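Local coordinates for YycN protein (PDB 1ON0) that probably transfers acyl groups, most likely acetyl, as a homodimeric member of the GNAT acetyltransferase family, although its substrate is not established, at residues T2-M8 against L62-N68; Y16-T20 against D93-Y97; E27-A31 against F130-Q134. All blocks are in the same frame, centred on the assembly; numbering follows the deposited sequence.

Contact 1 of 3, residues T2-M8 against L62-N68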
loop_
_atom_site.group_PDB
_atom_site.type_symbol
_atom_site.label_atom_id
_atom_site.label_comp_id
_atom_site.label_asym_id
_atom_site.label_seq_id
_atom_site.Cartn_x
_atom_site.Cartn_y
_atom_site.Cartn_z
ATOM N N THR B 2 -6.252 -3.677 9.716
ATOM C CA THR B 2 -7.073 -4.878 9.803
ATOM C C THR B 2 -8.380 -4.658 9.055
ATOM O O THR B 2 -8.976 -3.588 9.136
ATOM C CB THR B 2 -7.456 -5.201 11.244
ATOM O OG1 THR B 2 -8.652 -4.485 11.579
ATOM C CG2 THR B 2 -6.346 -4.792 12.202
ATOM N N ILE B 3 -8.820 -5.680 8.335
ATOM C CA ILE B 3 -10.055 -5.602 7.575
ATOM C C ILE B 3 -11.127 -6.378 8.315
ATOM O O ILE B 3 -10.974 -7.577 8.544
ATOM C CB ILE B 3 -9.903 -6.216 6.174
ATOM C CG1 ILE B 3 -8.755 -5.534 5.435
ATOM C CG2 ILE B 3 -11.214 -6.055 5.403
ATOM C CD1 ILE B 3 -8.930 -4.020 5.300
HETATM N N MSE B 4 -12.208 -5.696 8.680
HETATM C CA MSE B 4 -13.299 -6.333 9.400
HETATM C C MSE B 4 -14.427 -6.778 8.496
HETATM O O MSE B 4 -14.790 -6.079 7.549
HETATM C CB MSE B 4 -13.869 -5.392 10.463
HETATM C CG MSE B 4 -12.874 -4.976 11.522
HETATM SE SE MSE B 4 -13.677 -3.812 12.820
HETATM C CE MSE B 4 -13.609 -2.163 11.844
ATOM N N LEU B 5 -14.966 -7.954 8.793
ATOM C CA LEU B 5 -16.095 -8.514 8.056
ATOM C C LEU B 5 -17.350 -8.303 8.902
ATOM O O LEU B 5 -17.476 -8.868 9.982
ATOM C CB LEU B 5 -15.914 -10.016 7.837
ATOM C CG LEU B 5 -15.285 -10.480 6.528
ATOM C CD1 LEU B 5 -13.838 -10.092 6.521
ATOM C CD2 LEU B 5 -15.452 -11.982 6.374
ATOM N N THR B 6 -18.267 -7.476 8.428
ATOM C CA THR B 6 -19.505 -7.253 9.152
ATOM C C THR B 6 -20.632 -7.654 8.210
ATOM O O THR B 6 -20.617 -7.312 7.027
ATOM C CB THR B 6 -19.707 -5.767 9.529
ATOM O OG1 THR B 6 -18.505 -5.257 10.115
ATOM C CG2 THR B 6 -20.855 -5.624 10.527
ATOM N N PRO B 7 -21.622 -8.401 8.714
ATOM C CA PRO B 7 -22.719 -8.786 7.815
ATOM C C PRO B 7 -23.474 -7.539 7.318
ATOM O O PRO B 7 -23.742 -6.631 8.091
ATOM C CB PRO B 7 -23.569 -9.722 8.683
ATOM C CG PRO B 7 -23.236 -9.307 10.093
ATOM C CD PRO B 7 -21.783 -8.973 10.060
HETATM N N MSE B 8 -23.782 -7.481 6.027
HETATM C CA MSE B 8 -24.488 -6.324 5.475
HETATM C C MSE B 8 -25.867 -6.163 6.094
HETATM O O MSE B 8 -26.517 -7.139 6.464
HETATM C CB MSE B 8 -24.693 -6.445 3.966
HETATM C CG MSE B 8 -23.440 -6.487 3.106
HETATM SE SE MSE B 8 -23.916 -6.227 1.243
HETATM C CE MSE B 8 -25.325 -7.525 1.110
ATOM N N LEU B 62 -23.154 -12.292 3.077
ATOM C CA LEU B 62 -22.663 -11.092 2.426
ATOM C C LEU B 62 -22.161 -10.197 3.550
ATOM O O LEU B 62 -22.877 -9.928 4.518
ATOM C CB LEU B 62 -23.777 -10.424 1.601
ATOM C CG LEU B 62 -24.253 -11.200 0.354
ATOM C CD1 LEU B 62 -25.191 -12.333 0.773
ATOM C CD2 LEU B 62 -24.972 -10.264 -0.606
ATOM N N TRP B 63 -20.908 -9.782 3.422
ATOM C CA TRP B 63 -20.228 -8.944 4.413
ATOM C C TRP B 63 -19.729 -7.639 3.810
ATOM O O TRP B 63 -19.389 -7.576 2.627
ATOM C CB TRP B 63 -18.993 -9.674 4.965
ATOM C CG TRP B 63 -19.254 -10.898 5.806
ATOM C CD1 TRP B 63 -19.819 -10.931 7.044
ATOM C CD2 TRP B 63 -18.921 -12.253 5.480
ATOM N NE1 TRP B 63 -19.856 -12.220 7.515
ATOM C CE2 TRP B 63 -19.309 -13.053 6.577
ATOM C CE3 TRP B 63 -18.324 -12.870 4.367
ATOM C CZ2 TRP B 63 -19.129 -14.438 6.597
ATOM C CZ3 TRP B 63 -18.144 -14.252 4.388
ATOM C CH2 TRP B 63 -18.543 -15.017 5.499
ATOM N N SER B 64 -19.676 -6.598 4.628
ATOM C CA SER B 64 -19.142 -5.318 4.183
ATOM C C SER B 64 -17.752 -5.328 4.791
ATOM O O SER B 64 -17.615 -5.573 5.992
ATOM C CB SER B 64 -19.921 -4.163 4.785
ATOM O OG SER B 64 -19.787 -4.188 6.186
ATOM N N LEU B 65 -16.721 -5.097 3.981
ATOM C CA LEU B 65 -15.352 -5.076 4.504
ATOM C C LEU B 65 -15.043 -3.673 5.007
ATOM O O LEU B 65 -15.133 -2.710 4.251
ATOM C CB LEU B 65 -14.351 -5.451 3.405
ATOM C CG LEU B 65 -14.725 -6.729 2.655
ATOM C CD1 LEU B 65 -13.875 -6.885 1.403
ATOM C CD2 LEU B 65 -14.572 -7.915 3.599
ATOM N N LYS B 66 -14.675 -3.568 6.279
ATOM C CA LYS B 66 -14.351 -2.286 6.894
ATOM C C LYS B 66 -12.897 -2.225 7.359
ATOM O O LYS B 66 -12.348 -3.219 7.828
ATOM C CB LYS B 66 -15.269 -2.016 8.094
ATOM C CG LYS B 66 -16.732 -1.746 7.746
ATOM C CD LYS B 66 -17.435 -1.128 8.945
ATOM C CE LYS B 66 -18.889 -0.820 8.672
ATOM N NZ LYS B 66 -19.478 -0.087 9.838
ATOM N N LEU B 67 -12.277 -1.054 7.228
ATOM C CA LEU B 67 -10.886 -0.863 7.648
ATOM C C LEU B 67 -10.992 -0.367 9.079
ATOM O O LEU B 67 -10.104 -0.561 9.913
ATOM C CB LEU B 67 -10.214 0.185 6.747
ATOM C CG LEU B 67 -8.700 0.444 6.675
ATOM C CD1 LEU B 67 -8.379 1.740 7.383
ATOM C CD2 LEU B 67 -7.905 -0.723 7.238
ATOM N N ASN B 68 -12.121 0.261 9.352
ATOM C CA ASN B 68 -12.402 0.798 10.658
ATOM C C ASN B 68 -13.883 1.107 10.629
ATOM O O ASN B 68 -14.566 0.804 9.645
ATOM C CB ASN B 68 -11.572 2.063 10.912
ATOM C CG ASN B 68 -11.619 3.031 9.753
ATOM O OD1 ASN B 68 -12.660 3.604 9.462
ATOM N ND2 ASN B 68 -10.489 3.208 9.075
HETATM O O HOH W 1 -22.158 -3.892 7.732
#
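Strand 4-7 runs antiparallel to residues 62-66 of strand 60-66 (N-to-C directions at 141°, axes 4.3 Å apart at closest), pairing an outermost strand of this chain's GNAT sheet with its neighbour. On one face, Leu5 wedges between an indole and a leucine: its CD2 sits 3.8 Å from the centroid of the six-membered ring of Trp63, 21° off the normal, a CH-pi contact, while its CD1 meets Leu65 CD2 at 3.7 Å. Ile3 CG2 fills in beside Leu65 CB at 3.8 Å. At the Met8 end, CE of selenomethionine Met8 fills the space beside Leu62 CD2 (3.3 Å) and Tyr16. Selenomethionine Met4 folds its CE to 3.4 Å from Asn68 CA. Five backbone hydrogen bonds fix the register, from Met4 N to Lys66 O (2.6 Å) to Met8 N to Leu62 O (3.0 Å). Water 1 joins Ser64 OG (2.8 Å) to Pro7 O (3.2 Å). Main-chain polarity sets the alignment, while Ile3, Leu5 and Leu65 pack toward helix 105-119 and Met8 with Leu62 toward helix 10-31.

Contact 2 of 3, residues Y16-T20 against D93-Y97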
loop_
_atom_site.group_PDB
_atom_site.type_symbol
_atom_site.label_atom_id
_atom_site.label_comp_id
_atom_site.label_asym_id
_atom_site.label_seq_id
_atom_site.Cartn_x
_atom_site.Cartn_y
_atom_site.Cartn_z
ATOM N N TYR B 16 -25.812 -2.529 -2.560
ATOM C CA TYR B 16 -24.797 -3.448 -3.060
ATOM C C TYR B 16 -25.367 -4.155 -4.298
ATOM O O TYR B 16 -24.692 -4.253 -5.326
ATOM C CB TYR B 16 -24.432 -4.491 -1.992
ATOM C CG TYR B 16 -23.733 -5.708 -2.559
ATOM C CD1 TYR B 16 -22.430 -5.637 -3.026
ATOM C CD2 TYR B 16 -24.400 -6.926 -2.666
ATOM C CE1 TYR B 16 -21.812 -6.755 -3.591
ATOM C CE2 TYR B 16 -23.790 -8.048 -3.235
ATOM C CZ TYR B 16 -22.503 -7.953 -3.690
ATOM O OH TYR B 16 -21.905 -9.046 -4.259
ATOM N N LEU B 17 -26.609 -4.629 -4.195
ATOM C CA LEU B 17 -27.269 -5.321 -5.297
ATOM C C LEU B 17 -27.240 -4.503 -6.589
ATOM O O LEU B 17 -26.830 -4.998 -7.638
ATOM C CB LEU B 17 -28.714 -5.652 -4.915
ATOM C CG LEU B 17 -29.533 -6.585 -5.816
ATOM C CD1 LEU B 17 -30.690 -7.145 -5.017
ATOM C CD2 LEU B 17 -30.046 -5.844 -7.049
ATOM N N THR B 18 -27.679 -3.252 -6.505
ATOM C CA THR B 18 -27.697 -2.358 -7.655
ATOM C C THR B 18 -26.286 -2.192 -8.198
ATOM O O THR B 18 -26.073 -2.137 -9.402
ATOM C CB THR B 18 -28.239 -0.973 -7.264
ATOM O OG1 THR B 18 -29.588 -1.106 -6.811
ATOM C CG2 THR B 18 -28.189 -0.021 -8.446
ATOM N N TYR B 19 -25.321 -2.106 -7.296
ATOM C CA TYR B 19 -23.930 -1.950 -7.692
ATOM C C TYR B 19 -23.449 -3.206 -8.411
ATOM O O TYR B 19 -23.154 -3.168 -9.601
ATOM C CB TYR B 19 -23.082 -1.672 -6.447
ATOM C CG TYR B 19 -21.593 -1.521 -6.664
ATOM C CD1 TYR B 19 -20.788 -2.621 -6.973
ATOM C CD2 TYR B 19 -20.976 -0.280 -6.493
ATOM C CE1 TYR B 19 -19.402 -2.491 -7.097
ATOM C CE2 TYR B 19 -19.592 -0.136 -6.613
ATOM C CZ TYR B 19 -18.814 -1.241 -6.913
ATOM O OH TYR B 19 -17.450 -1.088 -7.014
ATOM N N THR B 20 -23.400 -4.325 -7.691
ATOM C CA THR B 20 -22.924 -5.579 -8.271
ATOM C C THR B 20 -23.638 -5.976 -9.562
ATOM O O THR B 20 -22.996 -6.335 -10.551
ATOM C CB THR B 20 -23.015 -6.756 -7.252
ATOM O OG1 THR B 20 -22.549 -7.955 -7.883
ATOM C CG2 THR B 20 -24.446 -6.966 -6.777
ATOM N N ASP B 93 -18.810 -13.017 -4.861
ATOM C CA ASP B 93 -18.360 -11.669 -5.160
ATOM C C ASP B 93 -17.393 -11.126 -4.123
ATOM O O ASP B 93 -17.530 -11.378 -2.928
ATOM C CB ASP B 93 -19.598 -10.766 -5.293
ATOM C CG ASP B 93 -19.301 -9.422 -5.956
ATOM O OD1 ASP B 93 -18.377 -9.336 -6.775
ATOM O OD2 ASP B 93 -20.015 -8.453 -5.654
ATOM N N PHE B 94 -16.404 -10.395 -4.611
ATOM C CA PHE B 94 -15.384 -9.808 -3.773
ATOM C C PHE B 94 -14.668 -8.679 -4.492
ATOM O O PHE B 94 -14.268 -8.800 -5.658
ATOM C CB PHE B 94 -14.359 -10.852 -3.364
ATOM C CG PHE B 94 -13.052 -10.260 -2.944
ATOM C CD1 PHE B 94 -12.939 -9.604 -1.730
ATOM C CD2 PHE B 94 -11.947 -10.315 -3.793
ATOM C CE1 PHE B 94 -11.732 -9.013 -1.348
ATOM C CE2 PHE B 94 -10.730 -9.731 -3.434
ATOM C CZ PHE B 94 -10.626 -9.074 -2.208
ATOM N N GLY B 95 -14.486 -7.576 -3.787
ATOM C CA GLY B 95 -13.818 -6.456 -4.404
ATOM C C GLY B 95 -13.870 -5.289 -3.460
ATOM O O GLY B 95 -14.554 -5.330 -2.439
ATOM N N LEU B 96 -13.145 -4.240 -3.812
ATOM C CA LEU B 96 -13.086 -3.050 -3.001
ATOM C C LEU B 96 -13.624 -1.897 -3.803
ATOM O O LEU B 96 -13.652 -1.950 -5.033
ATOM C CB LEU B 96 -11.635 -2.772 -2.596
ATOM C CG LEU B 96 -11.039 -3.298 -1.289
ATOM C CD1 LEU B 96 -11.618 -4.627 -0.892
ATOM C CD2 LEU B 96 -9.537 -3.364 -1.479
ATOM N N TYR B 97 -14.074 -0.858 -3.113
ATOM C CA TYR B 97 -14.563 0.308 -3.825
ATOM C C TYR B 97 -13.362 1.073 -4.383
ATOM O O TYR B 97 -12.253 1.002 -3.838
ATOM C CB TYR B 97 -15.373 1.208 -2.906
ATOM C CG TYR B 97 -16.627 0.546 -2.425
ATOM C CD1 TYR B 97 -16.650 -0.132 -1.209
ATOM C CD2 TYR B 97 -17.785 0.563 -3.201
ATOM C CE1 TYR B 97 -17.790 -0.776 -0.773
ATOM C CE2 TYR B 97 -18.934 -0.080 -2.775
ATOM C CZ TYR B 97 -18.929 -0.749 -1.556
ATOM O OH TYR B 97 -20.065 -1.390 -1.118
#
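Residues 93-96 of strand 88-96, a central strand of the GNAT sheet, cross helix 10-31 at a right angle: the local axes lie at 90° and approach no closer than 11.6 Å, so long side chains must bridge the gap, and only 216 Å² is buried. Asp93 comes first, its CA-to-CB bond directed toward the helix. Asp93 OD2 lies near the plane of the Tyr16 ring and accepts a very short hydrogen bond from Tyr16 OH, 2.4 Å away. Thr20 OG1, one helical turn after Tyr16, approaches Asp93 OD2 at 3.4 Å, a weak bond at most. Phe94 then turns away to helix 105-119, where it meets Ala109 and Leu110. Gly95 has no side chain to offer in the space between strand and helix. Leu96 again points away; its O accepts a hydrogen bond from Arg101 NE, in the region that in GNAT relatives binds the acetyl-CoA pyrophosphate. Tyr97 closes the segment by bringing its edge toward the face of Tyr19 in an offset edge-to-face pair, centroids 5.5 Å apart and planes at 75°. Trp75 of the adjacent strand meets the rings of Tyr16, Tyr19 and Tyr97, while Tyr19 OH bonds to Glu98 of the third subunit. The chemistry is therefore split: a carboxylate-hydroxyl link joins Asp93 to the helix, and aromatic packing joins Tyr97, just past the strand, to it.

Contact 3 of 3, residues E27-A31 against F130-Q134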
loop_
_atom_site.group_PDB
_atom_site.type_symbol
_atom_site.label_atom_id
_atom_site.label_comp_id
_atom_site.label_asym_id
_atom_site.label_seq_id
_atom_site.Cartn_x
_atom_site.Cartn_y
_atom_site.Cartn_z
ATOM N N GLU B 27 -19.305 -6.790 -16.919
ATOM C CA GLU B 27 -18.293 -7.832 -17.002
ATOM C C GLU B 27 -18.681 -8.875 -18.047
ATOM O O GLU B 27 -17.844 -9.362 -18.809
ATOM C CB GLU B 27 -18.122 -8.521 -15.650
ATOM C CG GLU B 27 -17.601 -7.644 -14.534
ATOM C CD GLU B 27 -16.101 -7.446 -14.591
ATOM O OE1 GLU B 27 -15.471 -7.468 -13.512
ATOM O OE2 GLU B 27 -15.555 -7.269 -15.699
ATOM N N LYS B 28 -19.952 -9.225 -18.079
ATOM C CA LYS B 28 -20.395 -10.209 -19.043
ATOM C C LYS B 28 -20.266 -9.693 -20.466
ATOM O O LYS B 28 -19.922 -10.456 -21.377
ATOM C CB LYS B 28 -21.824 -10.629 -18.729
ATOM C CG LYS B 28 -21.893 -11.605 -17.556
ATOM C CD LYS B 28 -21.284 -12.929 -17.979
ATOM C CE LYS B 28 -21.339 -13.956 -16.887
ATOM N NZ LYS B 28 -21.025 -15.292 -17.436
ATOM N N VAL B 29 -20.527 -8.401 -20.662
ATOM C CA VAL B 29 -20.400 -7.809 -21.996
ATOM C C VAL B 29 -18.934 -7.759 -22.390
ATOM O O VAL B 29 -18.586 -8.076 -23.524
ATOM C CB VAL B 29 -20.948 -6.383 -22.053
ATOM C CG1 VAL B 29 -20.607 -5.759 -23.401
ATOM C CG2 VAL B 29 -22.447 -6.401 -21.849
ATOM N N LYS B 30 -18.083 -7.368 -21.443
ATOM C CA LYS B 30 -16.656 -7.291 -21.702
ATOM C C LYS B 30 -16.127 -8.652 -22.122
ATOM O O LYS B 30 -15.358 -8.771 -23.073
ATOM C CB LYS B 30 -15.893 -6.791 -20.465
ATOM C CG LYS B 30 -16.149 -5.336 -20.108
ATOM C CD LYS B 30 -15.277 -4.857 -18.941
ATOM C CE LYS B 30 -13.807 -4.804 -19.299
ATOM N NZ LYS B 30 -12.985 -4.495 -18.092
ATOM N N ALA B 31 -16.545 -9.685 -21.408
ATOM C CA ALA B 31 -16.101 -11.050 -21.717
ATOM C C ALA B 31 -16.652 -11.493 -23.080
ATOM O O ALA B 31 -16.149 -12.442 -23.692
ATOM C CB ALA B 31 -16.570 -12.008 -20.621
ATOM N N PHE B 130 -13.336 -13.360 -14.338
ATOM C CA PHE B 130 -13.354 -13.154 -15.776
ATOM C C PHE B 130 -11.931 -13.096 -16.284
ATOM O O PHE B 130 -11.073 -12.420 -15.703
ATOM C CB PHE B 130 -14.060 -11.845 -16.152
ATOM C CG PHE B 130 -15.526 -11.833 -15.850
ATOM C CD1 PHE B 130 -15.996 -11.293 -14.662
ATOM C CD2 PHE B 130 -16.435 -12.421 -16.735
ATOM C CE1 PHE B 130 -17.355 -11.314 -14.359
ATOM C CE2 PHE B 130 -17.792 -12.450 -16.449
ATOM C CZ PHE B 130 -18.254 -11.901 -15.247
ATOM N N ALA B 131 -11.683 -13.803 -17.376
ATOM C CA ALA B 131 -10.358 -13.840 -17.977
ATOM C C ALA B 131 -9.756 -12.448 -18.105
ATOM O O ALA B 131 -8.570 -12.266 -17.837
ATOM C CB ALA B 131 -10.442 -14.496 -19.348
ATOM N N HIS B 132 -10.565 -11.462 -18.494
ATOM C CA HIS B 132 -10.037 -10.113 -18.676
ATOM C C HIS B 132 -9.612 -9.422 -17.380
ATOM O O HIS B 132 -8.825 -8.479 -17.422
ATOM C CB HIS B 132 -11.036 -9.226 -19.431
ATOM C CG HIS B 132 -12.325 -9.014 -18.706
ATOM N ND1 HIS B 132 -13.469 -9.731 -18.987
ATOM C CD2 HIS B 132 -12.647 -8.185 -17.681
ATOM C CE1 HIS B 132 -14.437 -9.357 -18.169
ATOM N NE2 HIS B 132 -13.961 -8.420 -17.365
ATOM N N ASN B 133 -10.127 -9.887 -16.242
ATOM C CA ASN B 133 -9.785 -9.314 -14.937
ATOM C C ASN B 133 -8.391 -9.798 -14.520
ATOM O O ASN B 133 -8.238 -10.505 -13.529
ATOM C CB ASN B 133 -10.800 -9.755 -13.878
ATOM C CG ASN B 133 -11.628 -8.604 -13.339
ATOM O OD1 ASN B 133 -12.496 -8.067 -14.029
ATOM N ND2 ASN B 133 -11.358 -8.214 -12.098
ATOM N N GLN B 134 -7.389 -9.405 -15.297
ATOM C CA GLN B 134 -5.999 -9.772 -15.069
ATOM C C GLN B 134 -5.476 -9.448 -13.668
ATOM O O GLN B 134 -4.825 -10.280 -13.036
ATOM C CB GLN B 134 -5.127 -9.070 -16.110
ATOM C CG GLN B 134 -4.281 -9.981 -16.973
ATOM C CD GLN B 134 -5.016 -11.228 -17.433
ATOM O OE1 GLN B 134 -5.025 -12.250 -16.737
ATOM N NE2 GLN B 134 -5.645 -11.148 -18.601
#
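A type I beta turn from Phe130 to Asn133, closed by Asn133 N to Phe130 O at 2.8 Å, meets residues 27-31, near the C-terminal end of helix 10-31, and leads directly into helix 134-142 of the GNAT fold. Asn133 takes the N-cap position and is also the centre of an inverse gamma turn, with phi/psi of -77°/64°. The two segments bury 324 Å² between them. Glu27 adopts m for both chi1 and chi2, a bend that carries its carboxylate across to the turn while its CB lies over the face of the Phe130 ring. Phe130, with chi1 m and CA-to-CB toward the helix, also receives Ala31 CB, 3.9 Å from its CD2, and Lys28 CD at its edge, 3.8 Å from CE2. Lys28 points away at CB, and a cation-pi contact with Trp34 engages its amino end. His132 takes the p rotamer, which lays its imidazole alongside the helix: one face receives Lys30 CB, 4.0 Å from the ring centroid and 23° off the normal. The edge of the same ring faces Glu27, whose OE1 is additionally in a weak hydrogen bond with His23. Next to the contact, Gln134 of the third subunit packs on Lys30. A hydrogen bond across the segments runs from His132 NE2 to Glu27 OE2 at 2.6 Å, with 168° at the hydrogen.

From the N terminus, strand 4-7 leads into helix 10-31, so contacts 1, 2 and 3 take their first segments in chain order. Contact 1 closes the loop through helices 10-31 and 36-50, joining the outermost strand 4-7 to strand 60-66; contact 2 closes a longer one, joining helix 10-31 to strand 88-96, and contact 3 the longest, joining the far part of that helix to the turn before helix 134-142. Because the segments alternate, every pair of loops crosses and none nests. Contacts 1 and 2 touch, with Leu62 CD2 3.6 Å from Tyr16 CE2; contact 3 shares helix 10-31 with contact 2, about 15 Å away between centres, and lies across the chain's centre from contact 1.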